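Local atomic coordinates of acetyltransferase PA1377 (Pseudomonas aeruginosa, PDB entry 2VI7), a protein that probably transfers acetyl groups to amino groups of a substrate not yet identified, as a member of the GCN5-related (GNAT) N-acetyltransferase family. Residues G71-P79 with L110-L120; R122-D130 with E146-R155. One frame throughout, in Å; residues are numbered along the deposited sequence.

From the N terminus, the chain enters contact 1 on strand 68-77, runs through strand 86-95 and returns on helix 102-117, so 71-79 with 110-120 closes a loop of 30 residues. Contact 2 opens just afterwards on strand 122-128 and closes, after helix 132-140, on 146-155 with 15 residues between. The two loops follow in series, neither nested nor crossed, with centres about 19 Å apart. Contact 1 seats the helix on the sheet; contact 2 ties the next strand to the segment beyond helix 132-140, and both reach the same mixed sheet. They meet where Ala-114 CB packs 4.1 Å from Val-123 CG2.

Contact 1: residues G71-P79 with L110-L120; sequences GSASLEQHP and LLDIADNWMNL
Leu-75 makes the largest share of this strand-to-helix packing. Leu-75 CD2 lies 3.6 Å from Ala-114 CB and 3.4 Å from the carbonyl oxygen O of Leu-110, and the sulfur SD of Met-118 reaches the same methyl of Leu-75 at 3.9 Å. The other branch, CD1, turns to Leu-120 CD1. With CG set opposite the backbone N (chi1 171°), the leucine sends its two methyls among side chains from both the helix and the turn after it. Leu-110 answers from the helix with a split of its own: Leu-110 CD1 meets Ala-73 CB at 3.6 Å, while CD2 rests 4.0 Å from Leu-75 CB. Farther along, Gln-77 runs out extended and passes obliquely across Leu-120, whose CD2 is 3.8 Å from Gln-77 NE2.

Around this shell, the backbone sets where the groups stand. Helix 110-117 lies 9.2 Å from strand 71-77 at closest approach, their directions only 21° apart; it contains a wider pi-type turn at 113-117, in which Ile-113 O accepts from both Trp-117 N and Met-118 N. Asn-119 then takes positive phi, and Leu-120 N returns to Ala-114 O, bringing Leu-120 back over the strand. Neighbouring strands flank the site through Leu-61 on Leu-110 and Ile-89 on Leu-75. This is helix-on-sheet packing within the GNAT fold. Methyls and the thioether make most of the contact; Leu-110 O and Gln-77 NE2 meet only carbon across it and bond elsewhere, to Ala-114 N and Ser-84 O, implying cohesion by dispersion and burial.

Contact 2: residues R122-D130 with E146-R155; sequences RVELTVYTD and EGEMRDYAVR
Two end-on arginine-carboxylate pairs, Arg-122 with Glu-146 and Arg-155 with Asp-130, join strand 122-128 of the GNAT sheet, and the loop that follows it, to the bent segment 146-155. Arg-122 NH2 meets the syn lone pair of Glu-146 OE2 at 2.8 Å and its NH1 reaches OE1 at 3.0 Å; the two flat groups are 23° from coplanar. Arg-122 NE donates in its own plane to the anti lone pair of Glu-124 OE2, so all three nitrogens are engaged and the guanidinium's rotation is fixed. Glu-146 OE1 also accepts from Arg-150 N of the second subunit, which places this network at the dimer interface.

At the other end, Arg-155 NH1 and NH2 take Asp-130 OD2 (2.9 Å) and OD1 respectively, with the planes 33° apart; Gln-33 OE1 is a further partner of NH2. Extended through chi2, Arg-155 lays CD over one face of the Tyr-128 ring, toward its rim; the bend at chi3 (58°) then turns NE and the guanidinium toward Asp-130. Any cation-pi attraction is at most weak. Between the pairs, Thr-126 CG2 touches Met-149 CE at 3.6 Å, and the Thr-126 side chain crosses that of Tyr-152 at about a right angle. The segment turns a corner around 150-153 and carries classic beta bulges at Glu-146/Gly-147 and Tyr-152/Ala-153. In the second, Ala-153 CB sits at the Tyr-128 ring edge, 3.8 Å from Tyr-128 OH, the hydroxyl that is hydrogen-bonded to Val-34 O.

Contact 1: residues G71-P79 with L110-L120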
loop_
_atom_site.group_PDB
_atom_site.type_symbol
_atom_site.label_atom_id
_atom_site.label_comp_id
_atom_site.label_asym_id
_atom_site.label_seq_id
_atom_site.Cartn_x
_atom_site.Cartn_y
_atom_site.Cartn_z
ATOM N N GLY A 71 5.421 -6.348 -22.810
ATOM C CA GLY A 71 5.527 -5.459 -21.671
ATOM C C GLY A 71 4.197 -5.061 -21.076
ATOM O O GLY A 71 3.154 -5.181 -21.708
ATOM N N SER A 72 4.233 -4.569 -19.848
ATOM C CA SER A 72 3.011 -4.168 -19.184
ATOM C C SER A 72 3.285 -3.223 -18.024
ATOM O O SER A 72 4.394 -3.189 -17.489
ATOM C CB SER A 72 2.285 -5.407 -18.681
ATOM O OG SER A 72 1.066 -5.046 -18.080
ATOM N N ALA A 73 2.270 -2.449 -17.652
ATOM C CA ALA A 73 2.364 -1.492 -16.547
ATOM C C ALA A 73 0.952 -1.040 -16.190
ATOM O O ALA A 73 0.069 -1.030 -17.040
ATOM C CB ALA A 73 3.221 -0.292 -16.952
ATOM N N SER A 74 0.741 -0.676 -14.933
ATOM C CA SER A 74 -0.574 -0.251 -14.495
ATOM C C SER A 74 -0.537 0.978 -13.596
ATOM O O SER A 74 0.408 1.181 -12.832
ATOM C CB SER A 74 -1.262 -1.390 -13.747
ATOM O OG SER A 74 -0.553 -1.694 -12.556
ATOM N N LEU A 75 -1.583 1.791 -13.709
ATOM C CA LEU A 75 -1.746 3.007 -12.917
ATOM C C LEU A 75 -3.075 2.879 -12.188
ATOM O O LEU A 75 -4.096 2.588 -12.805
ATOM C CB LEU A 75 -1.784 4.244 -13.822
ATOM C CG LEU A 75 -2.157 5.577 -13.146
ATOM C CD1 LEU A 75 -1.133 5.924 -12.063
ATOM C CD2 LEU A 75 -2.225 6.682 -14.185
ATOM N N GLU A 76 -3.057 3.075 -10.875
ATOM C CA GLU A 76 -4.274 2.990 -10.081
ATOM C C GLU A 76 -4.442 4.158 -9.109
ATOM O O GLU A 76 -3.650 4.348 -8.180
ATOM C CB GLU A 76 -4.326 1.661 -9.315
ATOM C CG GLU A 76 -5.444 1.607 -8.286
ATOM C CD GLU A 76 -5.572 0.255 -7.624
ATOM O OE1 GLU A 76 -4.563 -0.476 -7.572
ATOM O OE2 GLU A 76 -6.679 -0.072 -7.139
ATOM N N GLN A 77 -5.483 4.949 -9.344
ATOM C CA GLN A 77 -5.787 6.078 -8.487
ATOM C C GLN A 77 -6.188 5.480 -7.153
ATOM O O GLN A 77 -6.988 4.546 -7.103
ATOM C CB GLN A 77 -6.947 6.886 -9.064
ATOM C CG GLN A 77 -7.403 8.019 -8.171
ATOM C CD GLN A 77 -8.551 8.785 -8.771
ATOM O OE1 GLN A 77 -9.558 8.198 -9.170
ATOM N NE2 GLN A 77 -8.414 10.101 -8.841
ATOM N N HIS A 78 -5.634 5.998 -6.067
ATOM C CA HIS A 78 -5.965 5.451 -4.765
ATOM C C HIS A 78 -7.463 5.570 -4.479
ATOM O O HIS A 78 -8.065 6.624 -4.714
ATOM C CB HIS A 78 -5.155 6.147 -3.676
ATOM C CG HIS A 78 -5.088 5.370 -2.400
ATOM N ND1 HIS A 78 -6.199 5.118 -1.625
ATOM C CD2 HIS A 78 -4.056 4.742 -1.791
ATOM C CE1 HIS A 78 -5.855 4.365 -0.595
ATOM N NE2 HIS A 78 -4.559 4.123 -0.672
ATOM N N PRO A 79 -8.085 4.483 -3.972
ATOM C CA PRO A 79 -9.517 4.426 -3.644
ATOM C C PRO A 79 -10.004 5.334 -2.509
ATOM O O PRO A 79 -11.173 5.731 -2.485
ATOM C CB PRO A 79 -9.739 2.946 -3.329
ATOM C CG PRO A 79 -8.421 2.529 -2.757
ATOM C CD PRO A 79 -7.458 3.169 -3.737
ATOM N N LEU A 110 1.358 6.168 -19.235
ATOM C CA LEU A 110 0.595 6.110 -17.989
ATOM C C LEU A 110 0.616 7.486 -17.333
ATOM O O LEU A 110 -0.362 7.900 -16.707
ATOM C CB LEU A 110 1.197 5.096 -17.013
ATOM C CG LEU A 110 1.110 3.593 -17.276
ATOM C CD1 LEU A 110 1.738 2.861 -16.116
ATOM C CD2 LEU A 110 -0.333 3.166 -17.421
ATOM N N LEU A 111 1.740 8.185 -17.478
ATOM C CA LEU A 111 1.913 9.512 -16.903
ATOM C C LEU A 111 1.096 10.556 -17.652
ATOM O O LEU A 111 0.722 11.577 -17.079
ATOM C CB LEU A 111 3.394 9.891 -16.905
ATOM C CG LEU A 111 4.251 9.012 -15.998
ATOM C CD1 LEU A 111 5.700 9.459 -16.037
ATOM C CD2 LEU A 111 3.697 9.076 -14.587
ATOM N N ASP A 112 0.835 10.302 -18.935
ATOM C CA ASP A 112 0.020 11.199 -19.745
ATOM C C ASP A 112 -1.404 11.106 -19.194
ATOM O O ASP A 112 -2.090 12.117 -19.027
ATOM C CB ASP A 112 0.022 10.763 -21.215
ATOM C CG ASP A 112 -0.947 11.593 -22.077
ATOM O OD1 ASP A 112 -1.727 11.004 -22.864
ATOM O OD2 ASP A 112 -0.927 12.837 -21.963
ATOM N N ILE A 113 -1.838 9.880 -18.909
ATOM C CA ILE A 113 -3.165 9.637 -18.361
ATOM C C ILE A 113 -3.281 10.248 -16.965
ATOM O O ILE A 113 -4.293 10.864 -16.624
ATOM C CB ILE A 113 -3.457 8.124 -18.246
ATOM C CG1 ILE A 113 -3.465 7.476 -19.631
ATOM C CG2 ILE A 113 -4.780 7.910 -17.528
ATOM C CD1 ILE A 113 -4.540 7.999 -20.562
ATOM N N ALA A 114 -2.232 10.065 -16.165
ATOM C CA ALA A 114 -2.191 10.570 -14.805
ATOM C C ALA A 114 -2.225 12.088 -14.774
ATOM O O ALA A 114 -2.967 12.682 -13.993
ATOM C CB ALA A 114 -0.931 10.058 -14.100
ATOM N N ASP A 115 -1.435 12.715 -15.641
ATOM C CA ASP A 115 -1.359 14.170 -15.684
ATOM C C ASP A 115 -2.518 14.859 -16.376
ATOM O O ASP A 115 -3.181 15.710 -15.799
ATOM C CB ASP A 115 -0.089 14.654 -16.399
ATOM C CG ASP A 115 1.185 14.175 -15.756
ATOM O OD1 ASP A 115 1.139 13.671 -14.618
ATOM O OD2 ASP A 115 2.246 14.321 -16.402
ATOM N N ASN A 116 -2.750 14.483 -17.625
ATOM C CA ASN A 116 -3.757 15.142 -18.437
ATOM C C ASN A 116 -5.190 14.687 -18.380
ATOM O O ASN A 116 -6.079 15.420 -18.798
ATOM C CB ASN A 116 -3.267 15.161 -19.881
ATOM C CG ASN A 116 -1.901 15.796 -19.999
ATOM O OD1 ASN A 116 -1.685 16.911 -19.518
ATOM N ND2 ASN A 116 -0.967 15.091 -20.625
ATOM N N TRP A 117 -5.435 13.500 -17.856
ATOM C CA TRP A 117 -6.798 13.035 -17.786
ATOM C C TRP A 117 -7.261 12.837 -16.355
ATOM O O TRP A 117 -8.362 13.245 -15.999
ATOM C CB TRP A 117 -6.939 11.764 -18.612
ATOM C CG TRP A 117 -6.505 11.994 -20.023
ATOM C CD1 TRP A 117 -5.222 12.017 -20.495
ATOM C CD2 TRP A 117 -7.347 12.307 -21.138
ATOM N NE1 TRP A 117 -5.214 12.323 -21.835
ATOM C CE2 TRP A 117 -6.504 12.506 -22.257
ATOM C CE3 TRP A 117 -8.734 12.437 -21.303
ATOM C CZ2 TRP A 117 -7.003 12.829 -23.525
ATOM C CZ3 TRP A 117 -9.233 12.756 -22.567
ATOM C CH2 TRP A 117 -8.364 12.949 -23.662
ATOM N N MET A 118 -6.425 12.234 -15.522
ATOM C CA MET A 118 -6.818 12.018 -14.139
ATOM C C MET A 118 -6.478 13.230 -13.295
ATOM O O MET A 118 -7.073 13.442 -12.238
ATOM C CB MET A 118 -6.117 10.790 -13.555
ATOM C CG MET A 118 -6.581 9.443 -14.083
ATOM S SD MET A 118 -5.732 8.146 -13.179
ATOM C CE MET A 118 -6.375 6.677 -13.935
ATOM N N ASN A 119 -5.515 14.016 -13.768
ATOM C CA ASN A 119 -5.057 15.217 -13.072
ATOM C C ASN A 119 -4.555 14.847 -11.669
ATOM O O ASN A 119 -4.893 15.498 -10.680
ATOM C CB ASN A 119 -6.202 16.247 -13.009
ATOM C CG ASN A 119 -5.732 17.653 -12.626
ATOM O OD1 ASN A 119 -4.694 18.128 -13.090
ATOM N ND2 ASN A 119 -6.519 18.331 -11.794
ATOM N N LEU A 120 -3.748 13.787 -11.592
ATOM C CA LEU A 120 -3.192 13.336 -10.319
ATOM C C LEU A 120 -2.040 14.247 -9.927
ATOM O O LEU A 120 -1.292 14.718 -10.784
ATOM C CB LEU A 120 -2.686 11.895 -10.420
ATOM C CG LEU A 120 -3.727 10.801 -10.632
ATOM C CD1 LEU A 120 -3.026 9.457 -10.734
ATOM C CD2 LEU A 120 -4.736 10.823 -9.483
#

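Contact 2: residues R122-D130 with E146-R155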
loop_
_atom_site.group_PDB
_atom_site.type_symbol
_atom_site.label_atom_id
_atom_site.label_comp_id
_atom_site.label_asym_id
_atom_site.label_seq_id
_atom_site.Cartn_x
_atom_site.Cartn_y
_atom_site.Cartn_z
ATOM N N ARG A 122 0.190 13.231 -7.461
ATOM C CA ARG A 122 1.272 12.376 -7.005
ATOM C C ARG A 122 1.183 10.971 -7.578
ATOM O O ARG A 122 0.119 10.360 -7.572
ATOM C CB ARG A 122 1.205 12.320 -5.477
ATOM C CG ARG A 122 2.215 11.448 -4.782
ATOM C CD ARG A 122 1.888 11.373 -3.301
ATOM N NE ARG A 122 2.660 10.315 -2.657
ATOM C CZ ARG A 122 3.929 10.436 -2.287
ATOM N NH1 ARG A 122 4.567 11.579 -2.480
ATOM N NH2 ARG A 122 4.578 9.403 -1.771
ATOM N N VAL A 123 2.301 10.463 -8.084
ATOM C CA VAL A 123 2.344 9.105 -8.612
ATOM C C VAL A 123 3.460 8.414 -7.840
ATOM O O VAL A 123 4.562 8.951 -7.718
ATOM C CB VAL A 123 2.637 9.073 -10.120
ATOM C CG1 VAL A 123 2.600 7.639 -10.624
ATOM C CG2 VAL A 123 1.617 9.899 -10.860
ATOM N N GLU A 124 3.158 7.228 -7.319
ATOM C CA GLU A 124 4.090 6.469 -6.495
ATOM C C GLU A 124 4.525 5.131 -7.081
ATOM O O GLU A 124 3.786 4.483 -7.816
ATOM C CB GLU A 124 3.440 6.233 -5.134
ATOM C CG GLU A 124 2.626 7.426 -4.655
ATOM C CD GLU A 124 1.637 7.072 -3.564
ATOM O OE1 GLU A 124 1.058 5.969 -3.631
ATOM O OE2 GLU A 124 1.422 7.901 -2.651
ATOM N N LEU A 125 5.742 4.721 -6.740
ATOM C CA LEU A 125 6.283 3.452 -7.211
ATOM C C LEU A 125 7.387 2.981 -6.282
ATOM O O LEU A 125 7.854 3.730 -5.433
ATOM C CB LEU A 125 6.840 3.597 -8.636
ATOM C CG LEU A 125 8.136 4.390 -8.885
ATOM C CD1 LEU A 125 9.338 3.649 -8.332
ATOM C CD2 LEU A 125 8.311 4.585 -10.381
ATOM N N THR A 126 7.785 1.724 -6.431
ATOM C CA THR A 126 8.875 1.171 -5.637
ATOM C C THR A 126 9.706 0.451 -6.677
ATOM O O THR A 126 9.176 -0.028 -7.668
ATOM C CB THR A 126 8.395 0.153 -4.557
ATOM O OG1 THR A 126 7.660 -0.904 -5.183
ATOM C CG2 THR A 126 7.537 0.835 -3.501
ATOM N N VAL A 127 11.010 0.407 -6.466
ATOM C CA VAL A 127 11.910 -0.251 -7.402
ATOM C C VAL A 127 13.078 -0.822 -6.598
ATOM O O VAL A 127 13.533 -0.224 -5.620
ATOM C CB VAL A 127 12.407 0.764 -8.509
ATOM C CG1 VAL A 127 12.943 2.016 -7.884
ATOM C CG2 VAL A 127 13.515 0.180 -9.317
ATOM N N TYR A 128 13.551 -1.998 -6.983
ATOM C CA TYR A 128 14.668 -2.619 -6.277
ATOM C C TYR A 128 15.901 -1.732 -6.341
ATOM O O TYR A 128 16.255 -1.254 -7.409
ATOM C CB TYR A 128 14.935 -3.983 -6.888
ATOM C CG TYR A 128 13.799 -4.944 -6.604
ATOM C CD1 TYR A 128 13.170 -5.648 -7.628
ATOM C CD2 TYR A 128 13.335 -5.135 -5.298
ATOM C CE1 TYR A 128 12.104 -6.521 -7.359
ATOM C CE2 TYR A 128 12.268 -5.999 -5.021
ATOM C CZ TYR A 128 11.660 -6.689 -6.057
ATOM O OH TYR A 128 10.609 -7.545 -5.798
ATOM N N THR A 129 16.553 -1.518 -5.199
ATOM C CA THR A 129 17.726 -0.640 -5.126
ATOM C C THR A 129 18.878 -0.913 -6.088
ATOM O O THR A 129 19.662 -0.005 -6.387
ATOM C CB THR A 129 18.332 -0.597 -3.706
ATOM O OG1 THR A 129 18.762 -1.908 -3.327
ATOM C CG2 THR A 129 17.326 -0.081 -2.714
ATOM N N ASP A 130 18.988 -2.138 -6.588
ATOM C CA ASP A 130 20.079 -2.474 -7.502
ATOM C C ASP A 130 19.659 -2.552 -8.970
ATOM O O ASP A 130 20.446 -2.978 -9.820
ATOM C CB ASP A 130 20.728 -3.794 -7.068
ATOM C CG ASP A 130 19.801 -4.994 -7.229
ATOM O OD1 ASP A 130 18.597 -4.798 -7.505
ATOM O OD2 ASP A 130 20.283 -6.143 -7.072
ATOM N N GLU A 146 12.150 8.833 -2.328
ATOM C CA GLU A 146 11.592 9.363 -1.097
ATOM C C GLU A 146 12.006 8.531 0.102
ATOM O O GLU A 146 11.920 8.983 1.238
ATOM C CB GLU A 146 10.070 9.414 -1.187
ATOM C CG GLU A 146 9.549 10.598 -1.974
ATOM C CD GLU A 146 8.051 10.768 -1.838
ATOM O OE1 GLU A 146 7.564 11.905 -2.033
ATOM O OE2 GLU A 146 7.365 9.766 -1.546
ATOM N N GLY A 147 12.458 7.312 -0.149
ATOM C CA GLY A 147 12.870 6.467 0.949
ATOM C C GLY A 147 13.432 5.153 0.472
ATOM O O GLY A 147 13.294 4.803 -0.694
ATOM N N GLU A 148 14.078 4.438 1.387
ATOM C CA GLU A 148 14.674 3.138 1.111
ATOM C C GLU A 148 14.094 2.160 2.127
ATOM O O GLU A 148 14.259 2.335 3.339
ATOM C CB GLU A 148 16.194 3.214 1.250
ATOM C CG GLU A 148 16.898 1.908 0.933
ATOM C CD GLU A 148 18.394 2.080 0.739
ATOM O OE1 GLU A 148 19.067 1.082 0.395
ATOM O OE2 GLU A 148 18.889 3.212 0.927
ATOM N N MET A 149 13.417 1.135 1.621
ATOM C CA MET A 149 12.767 0.146 2.467
ATOM C C MET A 149 13.495 -1.197 2.502
ATOM O O MET A 149 13.560 -1.914 1.507
ATOM C CB MET A 149 11.330 -0.004 1.988
ATOM C CG MET A 149 10.756 1.345 1.585
ATOM S SD MET A 149 8.982 1.440 1.652
ATOM C CE MET A 149 8.571 1.136 -0.040
ATOM N N ARG A 150 14.029 -1.521 3.677
ATOM C CA ARG A 150 14.810 -2.731 3.914
ATOM C C ARG A 150 14.036 -4.035 4.007
ATOM O O ARG A 150 13.053 -4.127 4.730
ATOM C CB ARG A 150 15.611 -2.546 5.195
ATOM C CG ARG A 150 16.411 -1.254 5.239
ATOM C CD ARG A 150 17.727 -1.355 4.459
ATOM N NE ARG A 150 18.266 -0.044 4.089
ATOM N N ASP A 151 14.508 -5.052 3.291
ATOM C CA ASP A 151 13.863 -6.359 3.288
ATOM C C ASP A 151 12.394 -6.191 2.934
ATOM O O ASP A 151 11.508 -6.766 3.560
ATOM C CB ASP A 151 13.995 -7.014 4.659
ATOM C CG ASP A 151 15.439 -7.273 5.045
ATOM O OD1 ASP A 151 16.341 -7.095 4.190
ATOM O OD2 ASP A 151 15.669 -7.667 6.210
ATOM N N TYR A 152 12.154 -5.392 1.908
ATOM C CA TYR A 152 10.817 -5.110 1.439
ATOM C C TYR A 152 10.125 -6.319 0.804
ATOM O O TYR A 152 8.943 -6.567 1.043
ATOM C CB TYR A 152 10.891 -3.985 0.422
ATOM C CG TYR A 152 9.552 -3.494 -0.052
ATOM C CD1 TYR A 152 8.763 -2.673 0.756
ATOM C CD2 TYR A 152 9.081 -3.822 -1.322
ATOM C CE1 TYR A 152 7.538 -2.181 0.304
ATOM C CE2 TYR A 152 7.858 -3.338 -1.783
ATOM C CZ TYR A 152 7.093 -2.518 -0.970
ATOM O OH TYR A 152 5.895 -2.025 -1.438
ATOM N N ALA A 153 10.861 -7.063 -0.017
ATOM C CA ALA A 153 10.299 -8.216 -0.703
ATOM C C ALA A 153 11.313 -9.324 -0.896
ATOM O O ALA A 153 12.500 -9.152 -0.636
ATOM C CB ALA A 153 9.739 -7.794 -2.071
ATOM N N VAL A 154 10.817 -10.470 -1.348
ATOM C CA VAL A 154 11.644 -11.634 -1.622
ATOM C C VAL A 154 11.979 -11.617 -3.113
ATOM O O VAL A 154 11.132 -11.302 -3.956
ATOM C CB VAL A 154 10.888 -12.969 -1.304
ATOM C CG1 VAL A 154 11.755 -14.175 -1.659
ATOM C CG2 VAL A 154 10.511 -13.022 0.152
ATOM N N ARG A 155 13.234 -11.911 -3.422
ATOM C CA ARG A 155 13.707 -12.004 -4.799
ATOM C C ARG A 155 14.935 -12.925 -4.752
ATOM O O ARG A 155 15.844 -12.727 -3.940
ATOM C CB ARG A 155 14.079 -10.623 -5.366
ATOM C CG ARG A 155 14.337 -10.637 -6.883
ATOM C CD ARG A 155 15.065 -9.385 -7.390
ATOM N NE ARG A 155 16.356 -9.188 -6.728
ATOM C CZ ARG A 155 17.153 -8.140 -6.922
ATOM N NH1 ARG A 155 18.301 -8.052 -6.265
ATOM N NH2 ARG A 155 16.810 -7.180 -7.771
#